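Local coordinates for initiator protein NS1 (PDB 4R94) that nicks viral DNA at the replication origin through its metal-dependent N-terminal nuclease domain and, as a whole protein, also unwinds DNA with an ATP-driven helicase, at residues A[65-68]-A[69-73]; A[130-134]-A[135-139]; A[204-208]-A[209-213]; A[233-236]-A[237-240]. All coordinates share one frame; numbering follows the deposited sequence.

Interaction 1. Residues A[65-68]-A[69-73]; sequences TTWD and QSEDM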
loop_
_atom_site.group_PDB
_atom_site.type_symbol
_atom_site.label_atom_id
_atom_site.label_comp_id
_atom_site.label_asym_id
_atom_site.label_seq_id
_atom_site.Cartn_x
_atom_site.Cartn_y
_atom_site.Cartn_z
ATOM N N THR A 65 4.653 14.558 2.555
ATOM C CA THR A 65 4.523 15.213 3.854
ATOM C C THR A 65 4.372 14.188 4.974
ATOM O O THR A 65 4.851 14.393 6.069
ATOM C CB THR A 65 3.356 16.214 3.836
ATOM O OG1 THR A 65 3.718 17.289 2.958
ATOM C CG2 THR A 65 3.097 16.801 5.216
ATOM N N THR A 66 3.747 13.057 4.677
ATOM C CA THR A 66 3.679 11.969 5.645
ATOM C C THR A 66 5.079 11.459 5.972
ATOM O O THR A 66 5.409 11.239 7.146
ATOM C CB THR A 66 2.793 10.825 5.120
ATOM O OG1 THR A 66 1.436 11.281 5.054
ATOM C CG2 THR A 66 2.870 9.612 6.037
ATOM N N TRP A 67 5.906 11.280 4.943
ATOM C CA TRP A 67 7.299 10.911 5.158
ATOM C C TRP A 67 8.018 11.966 5.993
ATOM O O TRP A 67 8.710 11.651 6.965
ATOM C CB TRP A 67 8.030 10.710 3.825
ATOM C CG TRP A 67 9.502 10.423 3.995
ATOM C CD1 TRP A 67 10.504 11.344 4.136
ATOM C CD2 TRP A 67 10.135 9.132 4.058
ATOM N NE1 TRP A 67 11.716 10.709 4.282
ATOM C CE2 TRP A 67 11.518 9.354 4.236
ATOM C CE3 TRP A 67 9.666 7.814 3.986
ATOM C CZ2 TRP A 67 12.441 8.309 4.333
ATOM C CZ3 TRP A 67 10.588 6.772 4.088
ATOM C CH2 TRP A 67 11.957 7.028 4.260
ATOM N N ASP A 68 7.851 13.229 5.605
ATOM C CA ASP A 68 8.551 14.320 6.278
ATOM C C ASP A 68 8.190 14.420 7.768
ATOM O O ASP A 68 9.054 14.651 8.612
ATOM C CB ASP A 68 8.251 15.661 5.578
ATOM C CG ASP A 68 8.860 15.759 4.190
ATOM O OD1 ASP A 68 9.842 15.041 3.886
ATOM O OD2 ASP A 68 8.331 16.571 3.391
ATOM N N GLN A 69 6.918 14.250 8.093
ATOM C CA GLN A 69 6.471 14.455 9.458
ATOM C C GLN A 69 6.780 13.233 10.332
ATOM O O GLN A 69 6.848 13.329 11.561
ATOM C CB GLN A 69 4.972 14.781 9.490
ATOM C CG GLN A 69 4.531 15.951 8.575
ATOM C CD GLN A 69 5.419 17.211 8.649
ATOM O OE1 GLN A 69 5.582 17.794 9.734
ATOM N NE2 GLN A 69 5.972 17.657 7.479
ATOM N N SER A 70 6.973 12.080 9.704
ATOM C CA SER A 70 7.221 10.852 10.468
ATOM C C SER A 70 8.711 10.557 10.569
ATOM O O SER A 70 9.129 9.580 11.198
ATOM C CB SER A 70 6.487 9.667 9.835
ATOM O OG SER A 70 6.997 9.379 8.557
ATOM N N GLU A 71 9.508 11.411 9.941
ATOM C CA GLU A 71 10.953 11.275 9.985
ATOM C C GLU A 71 11.474 11.608 11.371
ATOM O O GLU A 71 11.153 12.660 11.931
ATOM C CB GLU A 71 11.611 12.178 8.944
ATOM C CG GLU A 71 13.111 11.997 8.853
ATOM C CD GLU A 71 13.673 12.586 7.582
ATOM O OE1 GLU A 71 13.494 13.805 7.364
ATOM O OE2 GLU A 71 14.275 11.826 6.795
ATOM N N ASP A 72 12.266 10.696 11.924
ATOM C CA ASP A 72 12.937 10.938 13.190
ATOM C C ASP A 72 14.321 11.507 12.906
ATOM O O ASP A 72 15.182 10.823 12.351
ATOM C CB ASP A 72 13.029 9.652 14.012
ATOM C CG ASP A 72 13.216 9.920 15.492
ATOM O OD1 ASP A 72 13.877 10.923 15.840
ATOM O OD2 ASP A 72 12.697 9.130 16.309
ATOM N N MET A 73 14.525 12.767 13.276
ATOM C CA MET A 73 15.747 13.482 12.922
ATOM C C MET A 73 16.837 13.367 13.983
ATOM O O MET A 73 17.962 13.819 13.766
ATOM C CB MET A 73 15.437 14.957 12.657
ATOM C CG MET A 73 14.792 15.211 11.311
ATOM S SD MET A 73 14.174 16.894 11.145
ATOM C CE MET A 73 13.703 16.887 9.423
HETATM O O HOH W 1 6.376 18.242 4.245
HETATM O O HOH W 2 11.284 15.859 7.665
HETATM O O HOH W 3 9.959 15.246 11.268
#

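Interaction 2. Residues A[130-134]-A[135-139]; sequences VLIGG and KDFSQ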
loop_
_atom_site.group_PDB
_atom_site.type_symbol
_atom_site.label_atom_id
_atom_site.label_comp_id
_atom_site.label_asym_id
_atom_site.label_seq_id
_atom_site.Cartn_x
_atom_site.Cartn_y
_atom_site.Cartn_z
ATOM N N VAL A 130 -2.551 -3.133 1.815
ATOM C CA VAL A 130 -3.765 -2.347 1.977
ATOM C C VAL A 130 -4.827 -3.132 2.731
ATOM O O VAL A 130 -5.209 -4.231 2.321
ATOM C CB VAL A 130 -4.348 -1.909 0.625
ATOM C CG1 VAL A 130 -5.637 -1.089 0.847
ATOM C CG2 VAL A 130 -3.313 -1.145 -0.163
ATOM N N LEU A 131 -5.316 -2.550 3.820
ATOM C CA LEU A 131 -6.517 -3.064 4.472
ATOM C C LEU A 131 -7.651 -2.124 4.121
ATOM O O LEU A 131 -7.496 -0.912 4.248
ATOM C CB LEU A 131 -6.336 -3.131 5.994
ATOM C CG LEU A 131 -5.153 -3.954 6.511
ATOM C CD1 LEU A 131 -5.174 -3.965 8.053
ATOM C CD2 LEU A 131 -5.162 -5.369 5.934
ATOM N N ILE A 132 -8.787 -2.651 3.684
ATOM C CA ILE A 132 -9.897 -1.763 3.341
ATOM C C ILE A 132 -11.245 -2.453 3.520
ATOM O O ILE A 132 -11.424 -3.617 3.133
ATOM C CB ILE A 132 -9.764 -1.232 1.878
ATOM C CG1 ILE A 132 -10.877 -0.233 1.549
ATOM C CG2 ILE A 132 -9.739 -2.382 0.876
ATOM C CD1 ILE A 132 -10.590 0.582 0.300
ATOM N N GLY A 133 -12.188 -1.728 4.115
ATOM C CA GLY A 133 -13.518 -2.261 4.329
ATOM C C GLY A 133 -14.472 -1.196 4.828
ATOM O O GLY A 133 -14.139 -0.002 4.895
ATOM N N GLY A 134 -15.673 -1.635 5.185
ATOM C CA GLY A 134 -16.684 -0.729 5.692
ATOM C C GLY A 134 -18.063 -1.315 5.472
ATOM O O GLY A 134 -18.192 -2.454 5.038
ATOM N N LYS A 135 -19.093 -0.530 5.775
ATOM C CA LYS A 135 -20.472 -1.003 5.682
ATOM C C LYS A 135 -20.867 -1.435 4.263
ATOM O O LYS A 135 -21.677 -2.349 4.093
ATOM C CB LYS A 135 -21.432 0.078 6.199
ATOM C CG LYS A 135 -21.399 1.386 5.429
ATOM C CD LYS A 135 -22.443 2.358 5.961
ATOM C CE LYS A 135 -22.553 3.604 5.091
ATOM N NZ LYS A 135 -23.037 3.288 3.714
ATOM N N ASP A 136 -20.281 -0.814 3.242
ATOM C CA ASP A 136 -20.627 -1.163 1.865
ATOM C C ASP A 136 -19.813 -2.347 1.341
ATOM O O ASP A 136 -19.874 -2.665 0.153
ATOM C CB ASP A 136 -20.433 0.042 0.941
ATOM C CG ASP A 136 -21.186 1.267 1.420
ATOM O OD1 ASP A 136 -22.436 1.246 1.390
ATOM O OD2 ASP A 136 -20.528 2.249 1.825
ATOM N N PHE A 137 -19.058 -2.996 2.227
ATOM C CA PHE A 137 -18.197 -4.118 1.845
ATOM C C PHE A 137 -18.690 -5.434 2.447
ATOM O O PHE A 137 -19.045 -5.477 3.621
ATOM C CB PHE A 137 -16.752 -3.890 2.308
ATOM C CG PHE A 137 -16.067 -2.710 1.677
ATOM C CD1 PHE A 137 -16.418 -1.414 2.016
ATOM C CD2 PHE A 137 -15.020 -2.901 0.792
ATOM C CE1 PHE A 137 -15.764 -0.325 1.447
ATOM C CE2 PHE A 137 -14.365 -1.825 0.224
ATOM C CZ PHE A 137 -14.739 -0.533 0.548
ATOM N N SER A 138 -18.695 -6.496 1.645
ATOM C CA SER A 138 -18.984 -7.842 2.141
ATOM C C SER A 138 -17.990 -8.857 1.574
ATOM O O SER A 138 -17.498 -8.694 0.465
ATOM C CB SER A 138 -20.424 -8.256 1.803
ATOM O OG SER A 138 -20.695 -8.124 0.416
ATOM N N GLN A 139 -17.714 -9.914 2.333
ATOM C CA GLN A 139 -16.691 -10.900 1.964
ATOM C C GLN A 139 -16.791 -11.448 0.532
ATOM O O GLN A 139 -15.773 -11.635 -0.148
ATOM C CB GLN A 139 -16.720 -12.082 2.942
ATOM C CG GLN A 139 -16.213 -13.366 2.311
ATOM C CD GLN A 139 -15.534 -14.293 3.276
ATOM O OE1 GLN A 139 -15.295 -13.945 4.436
ATOM N NE2 GLN A 139 -15.206 -15.493 2.802
#

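Interaction 3. Residues A[204-208]-A[209-213]; sequences GNMIA and YYFLT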
loop_
_atom_site.group_PDB
_atom_site.type_symbol
_atom_site.label_atom_id
_atom_site.label_comp_id
_atom_site.label_asym_id
_atom_site.label_seq_id
_atom_site.Cartn_x
_atom_site.Cartn_y
_atom_site.Cartn_z
ATOM N N GLY A 204 -8.379 -2.931 13.278
ATOM C CA GLY A 204 -7.596 -2.387 14.376
ATOM C C GLY A 204 -6.561 -3.365 14.911
ATOM O O GLY A 204 -5.417 -2.991 15.148
ATOM N N ASN A 205 -6.951 -4.623 15.078
ATOM C CA ASN A 205 -6.021 -5.591 15.643
ATOM C C ASN A 205 -4.814 -5.843 14.756
ATOM O O ASN A 205 -3.691 -5.884 15.241
ATOM C CB ASN A 205 -6.724 -6.917 15.942
ATOM C CG ASN A 205 -7.698 -6.807 17.092
ATOM O OD1 ASN A 205 -7.716 -5.809 17.826
ATOM N ND2 ASN A 205 -8.528 -7.835 17.254
ATOM N N MET A 206 -5.045 -6.007 13.456
ATOM C CA MET A 206 -3.951 -6.244 12.525
ATOM C C MET A 206 -2.986 -5.054 12.487
ATOM O O MET A 206 -1.775 -5.233 12.407
ATOM C CB MET A 206 -4.483 -6.533 11.113
ATOM C CG MET A 206 -3.389 -6.899 10.123
ATOM S SD MET A 206 -2.610 -8.484 10.512
ATOM C CE MET A 206 -4.080 -9.480 10.561
ATOM N N ILE A 207 -3.519 -3.834 12.530
ATOM C CA ILE A 207 -2.640 -2.677 12.526
ATOM C C ILE A 207 -1.805 -2.612 13.826
ATOM O O ILE A 207 -0.576 -2.534 13.773
ATOM C CB ILE A 207 -3.457 -1.389 12.310
ATOM C CG1 ILE A 207 -4.130 -1.470 10.932
ATOM C CG2 ILE A 207 -2.551 -0.159 12.457
ATOM C CD1 ILE A 207 -5.170 -0.378 10.672
ATOM N N ALA A 208 -2.459 -2.710 14.979
ATOM C CA ALA A 208 -1.775 -2.530 16.255
ATOM C C ALA A 208 -0.822 -3.678 16.579
ATOM O O ALA A 208 0.302 -3.458 17.036
ATOM C CB ALA A 208 -2.794 -2.379 17.375
ATOM N N TYR A 209 -1.273 -4.904 16.335
ATOM C CA TYR A 209 -0.503 -6.078 16.732
ATOM C C TYR A 209 0.466 -6.571 15.666
ATOM O O TYR A 209 1.260 -7.476 15.921
ATOM C CB TYR A 209 -1.449 -7.219 17.107
ATOM C CG TYR A 209 -2.348 -6.925 18.278
ATOM C CD1 TYR A 209 -1.845 -6.317 19.426
ATOM C CD2 TYR A 209 -3.695 -7.256 18.243
ATOM C CE1 TYR A 209 -2.669 -6.045 20.505
ATOM C CE2 TYR A 209 -4.526 -6.999 19.321
ATOM C CZ TYR A 209 -4.005 -6.387 20.448
ATOM O OH TYR A 209 -4.828 -6.122 21.530
ATOM N N TYR A 210 0.406 -6.009 14.458
ATOM C CA TYR A 210 1.299 -6.485 13.412
ATOM C C TYR A 210 1.932 -5.329 12.600
ATOM O O TYR A 210 3.152 -5.166 12.623
ATOM C CB TYR A 210 0.561 -7.469 12.481
ATOM C CG TYR A 210 1.457 -8.007 11.402
ATOM C CD1 TYR A 210 2.509 -8.871 11.709
ATOM C CD2 TYR A 210 1.273 -7.642 10.077
ATOM C CE1 TYR A 210 3.354 -9.348 10.725
ATOM C CE2 TYR A 210 2.117 -8.118 9.082
ATOM C CZ TYR A 210 3.147 -8.969 9.410
ATOM O OH TYR A 210 3.976 -9.427 8.412
ATOM N N PHE A 211 1.155 -4.530 11.873
ATOM C CA PHE A 211 1.840 -3.557 11.011
ATOM C C PHE A 211 2.633 -2.511 11.794
ATOM O O PHE A 211 3.718 -2.105 11.371
ATOM C CB PHE A 211 0.849 -2.874 10.054
ATOM C CG PHE A 211 0.355 -3.790 8.976
ATOM C CD1 PHE A 211 1.245 -4.323 8.055
ATOM C CD2 PHE A 211 -0.985 -4.165 8.919
ATOM C CE1 PHE A 211 0.810 -5.199 7.053
ATOM C CE2 PHE A 211 -1.439 -5.032 7.928
ATOM C CZ PHE A 211 -0.540 -5.567 7.004
ATOM N N LEU A 212 2.125 -2.099 12.950
ATOM C CA LEU A 212 2.841 -1.131 13.776
ATOM C C LEU A 212 4.047 -1.731 14.528
ATOM O O LEU A 212 4.787 -1.009 15.200
ATOM C CB LEU A 212 1.874 -0.470 14.774
ATOM C CG LEU A 212 0.787 0.427 14.173
ATOM C CD1 LEU A 212 0.043 1.226 15.254
ATOM C CD2 LEU A 212 1.377 1.358 13.096
ATOM N N THR A 213 4.261 -3.039 14.417
ATOM C CA THR A 213 5.429 -3.643 15.060
ATOM C C THR A 213 6.680 -3.631 14.194
ATOM O O THR A 213 7.763 -3.987 14.677
ATOM C CB THR A 213 5.179 -5.118 15.474
ATOM O OG1 THR A 213 5.129 -5.959 14.312
ATOM C CG2 THR A 213 3.901 -5.258 16.274
#

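Interaction 4. Residues A[233-236]-A[237-240]; sequences SGWK and TNFL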
loop_
_atom_site.group_PDB
_atom_site.type_symbol
_atom_site.label_atom_id
_atom_site.label_comp_id
_atom_site.label_asym_id
_atom_site.label_seq_id
_atom_site.Cartn_x
_atom_site.Cartn_y
_atom_site.Cartn_z
ATOM N N SER A 233 -7.177 6.090 6.705
ATOM C CA SER A 233 -8.308 6.910 6.261
ATOM C C SER A 233 -8.654 8.011 7.269
ATOM O O SER A 233 -9.403 8.942 6.943
ATOM C CB SER A 233 -9.525 6.013 6.002
ATOM O OG SER A 233 -9.771 5.156 7.108
ATOM N N GLY A 234 -8.092 7.918 8.470
ATOM C CA GLY A 234 -8.272 8.940 9.494
ATOM C C GLY A 234 -7.078 9.866 9.700
ATOM O O GLY A 234 -7.089 10.704 10.616
ATOM N N TRP A 235 -6.057 9.722 8.853
ATOM C CA TRP A 235 -4.761 10.393 9.032
ATOM C C TRP A 235 -4.225 10.263 10.459
ATOM O O TRP A 235 -3.606 11.191 11.001
ATOM C CB TRP A 235 -4.855 11.880 8.619
ATOM C CG TRP A 235 -5.015 12.056 7.134
ATOM C CD1 TRP A 235 -6.149 11.847 6.406
ATOM C CD2 TRP A 235 -4.006 12.458 6.197
ATOM N NE1 TRP A 235 -5.913 12.097 5.073
ATOM C CE2 TRP A 235 -4.603 12.471 4.918
ATOM C CE3 TRP A 235 -2.655 12.808 6.314
ATOM C CZ2 TRP A 235 -3.904 12.826 3.764
ATOM C CZ3 TRP A 235 -1.960 13.166 5.161
ATOM C CH2 TRP A 235 -2.585 13.160 3.905
ATOM N N LYS A 236 -4.423 9.082 11.059
ATOM C CA LYS A 236 -4.063 8.855 12.456
ATOM C C LYS A 236 -2.649 8.320 12.652
ATOM O O LYS A 236 -1.916 8.804 13.522
ATOM C CB LYS A 236 -5.071 7.898 13.096
ATOM C CG LYS A 236 -6.478 8.467 13.164
ATOM C CD LYS A 236 -6.572 9.537 14.235
ATOM C CE LYS A 236 -7.911 10.262 14.169
ATOM N NZ LYS A 236 -8.003 11.318 15.214
ATOM N N THR A 237 -2.253 7.333 11.851
ATOM C CA THR A 237 -0.916 6.765 12.007
ATOM C C THR A 237 0.133 7.445 11.131
ATOM O O THR A 237 1.322 7.293 11.392
ATOM C CB THR A 237 -0.892 5.240 11.705
ATOM O OG1 THR A 237 -1.233 4.999 10.335
ATOM C CG2 THR A 237 -1.879 4.500 12.599
ATOM N N ASN A 238 -0.310 8.216 10.127
ATOM C CA ASN A 238 0.572 8.787 9.098
ATOM C C ASN A 238 1.837 9.407 9.648
ATOM O O ASN A 238 2.932 9.098 9.209
ATOM C CB ASN A 238 -0.139 9.889 8.296
ATOM C CG ASN A 238 -1.326 9.387 7.510
ATOM O OD1 ASN A 238 -2.173 8.673 8.028
ATOM N ND2 ASN A 238 -1.413 9.798 6.254
ATOM N N PHE A 239 1.674 10.312 10.606
ATOM C CA PHE A 239 2.802 11.140 11.013
ATOM C C PHE A 239 3.585 10.550 12.173
ATOM O O PHE A 239 4.534 11.162 12.654
ATOM C CB PHE A 239 2.326 12.554 11.384
ATOM C CG PHE A 239 1.697 13.324 10.244
ATOM C CD1 PHE A 239 1.821 12.916 8.920
ATOM C CD2 PHE A 239 0.983 14.486 10.514
ATOM C CE1 PHE A 239 1.229 13.646 7.887
ATOM C CE2 PHE A 239 0.392 15.221 9.489
ATOM C CZ PHE A 239 0.519 14.801 8.177
ATOM N N LEU A 240 3.207 9.354 12.622
ATOM C CA LEU A 240 3.886 8.752 13.769
ATOM C C LEU A 240 5.299 8.254 13.452
ATOM O O LEU A 240 5.521 7.555 12.461
ATOM C CB LEU A 240 3.062 7.588 14.324
ATOM C CG LEU A 240 1.636 7.899 14.776
ATOM C CD1 LEU A 240 0.996 6.649 15.398
ATOM C CD2 LEU A 240 1.641 9.055 15.771
HETATM O O HOH W 4 -0.846 11.363 11.623
#

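Interaction 1. Residues A[65-68]-A[69-73]
Ser70 folds its hydroxyl back onto the C-terminal part of helix 54-70, where OG donates to Thr66 O at 2.8 Å. With chi1 at 65°, OG sits between the backbone N and the carbonyl carbon, which turns it back to that oxygen, tilted from the carbonyl plane; the Ser70 amide adds only weak bonds to Thr66 O and Trp67 O. One residue earlier the i to i+4 pattern is regular, Gln69 N donating to Thr65 O at 2.9 Å with an angle of 152° at the hydrogen. This inner side is tightly packed: Ser70, Thr66 and Trp67 are all buried. The outer side is looser and wet. Gln69 runs beside Thr65, pointing the same way, with its CG 3.7 Å from Thr65 CG2. A water takes over beyond them, donating to Asp68 OD2 at 2.7 Å, hydrogen-bonding Thr65 OG1, and weakly accepting from Gln69 NE2. Two further waters cover the helix end: both donate to Asp68 O, one also to Glu71 OE1 and the other to Glu71 O at 2.9 Å. The Glu71 carboxylate stands obliquely to the Trp67 indole, their planes 69° apart. In the nuclease domain, Trp67 packs against Phe88 of helix 81-104 and Leu229 of strand 227-232 and makes a cation-pi contact with Lys216, while Thr66, whose OG1 bonds to Gly62 O, lies against the loop after strand 227-232.

Interaction 2. Residues A[130-134]-A[135-139]
Strand 125-134 gives way to a type I beta turn from Gly134 to Phe137, closed by Phe137 N donating to Gly134 O at 3.0 Å. The turn swings Phe137 back over the strand it follows. Its chi1 of -64° sets CG anti to the carbonyl carbon, and the ring lies across the glycine backbone: Gly133 CA makes a CH-pi contact with one face, 3.8 Å from the centroid and offset toward the rim, while Phe137 CD1 comes within 3.4 Å of Gly133 C. The two glycines let the ring settle directly on the main chain, and Gly134 takes up backbone angles (156°/-174°) that are open mainly to glycine. At the far end of the ring, CZ meets Ile132 CG1 at 4.0 Å, the two side chains crossing at about a right angle. This strand belongs to the antiparallel sheet of the nuclease domain, between strands 24-31 and 112-121, and carries the metal-binding His127 and His129 upstream; the turn leads from it toward helix 142-160. On the outer side of the turn Lys135 bends at its tip to bring NZ to Asp136 OD1, a salt bridge of 3.2 Å whose hydrogen bonds are weak. Phe137 also packs on Phe26 and Val112 of the flanking strands, and its ring meets that of Trp145 on helix 142-160.

Interaction 3. Residues A[204-208]-A[209-213]
Met206 O receives two amides at the end of helix 203-211: a weak bond from Tyr210 N and a straighter one from Phe211 N at 3.1 Å. This pi-type widening continues with Leu212 N to Ile207 O at 2.9 Å, also five residues back. The Met206 side chain, bent at chi2 and chi3, brings SD obliquely to the rings of both Tyr210 and Phe211 in Met-aromatic contacts. SD runs alongside Tyr210, 3.9 Å from its CB, while Met206 CG presses against Phe211 CE2 at 3.5 Å. Tyr210 CD2 lies 3.8 Å above the centre of the Phe211 ring. Ile207 CG2 meets Leu212 CG at 3.8 Å; separately, Asn205 lies beside Tyr209, its OD1 bonded to Tyr252 OH. Beyond the widened turn Tyr210 O accepts from Thr213 N and, on a lone pair, from Thr213 OG1 at 2.7 Å. Phe211 packs on Leu131, Phe115 and His129, a magnesium ligand. The side chain of Tyr210, the active-site tyrosine of nuclease activity, lies about 5 Å from the bound magnesium ion; Tyr210 to Thr213 belong to the predicted RCR-3 motif, consistent with the tyrosine motif of HUH-type nickases.

Interaction 4. Residues A[233-236]-A[237-240]
The Trp235 indole carries the amide of Asn238 on one face: ND2 lies 3.2 Å above the ring plane, offset toward the rim and 3.3 Å from Trp235 CE3, with amide and ring planes only 19° apart. At the edge of the indole, near its plane, stands Phe239, whose CZ is 4.2 Å from Trp235 CE3. The near-parallel amide is held from both ends: Asn238 OD1 accepts from Asp232 N, and ND2 gives a weak bond to Thr66 OG1, which probably fixes the rotation of the group. Chi1 of -63° places Asn238 CG anti to the carbonyl carbon, and from there the amide reaches back across Trp235, with OD1 3.3 Å from Trp235 CA. Trp235 itself has positive phi and psi, a left-handed conformation. A water bridges the bend, donating to Trp235 O at 2.8 Å and accepting from Phe239 N at 2.9 Å. A type I beta turn then runs from Thr237 to Leu240, with Leu240 N bonded to Thr237 O at 3.1 Å. Asp232 gathers the start of the loop, its carboxylate accepting from the amides of Gly234, Lys236 and Thr237. The loop joins strand 227-232 to helix 242-252; Trp235 and Phe239 lie against Thr66 of helix 54-70, Lys236 reaches Trp16 of helix 8-19, and Leu240 packs on Ala13 of helix 8-19 and on Val248 of helix 242-252.

All four contacts are local and follow one another in series along the nuclease domain; none nests in or crosses another. Interaction 1 closes the end of helix 54-70, interaction 2 turns the chain out of strand 125-134, interaction 3 finishes helix 203-211, and interaction 4 shapes the loop from strand 227-232 to helix 242-252. Two pairs touch in space. Interactions 1 and 4 meet where Thr66 CG2 lies 3.2 Å from Asn238 O, joining the helix end to the late loop. Interactions 2 and 3 meet through Leu131, packed on Met206, Ile207 and Phe211, which ties the central sheet to the helix bearing the active-site tyrosine.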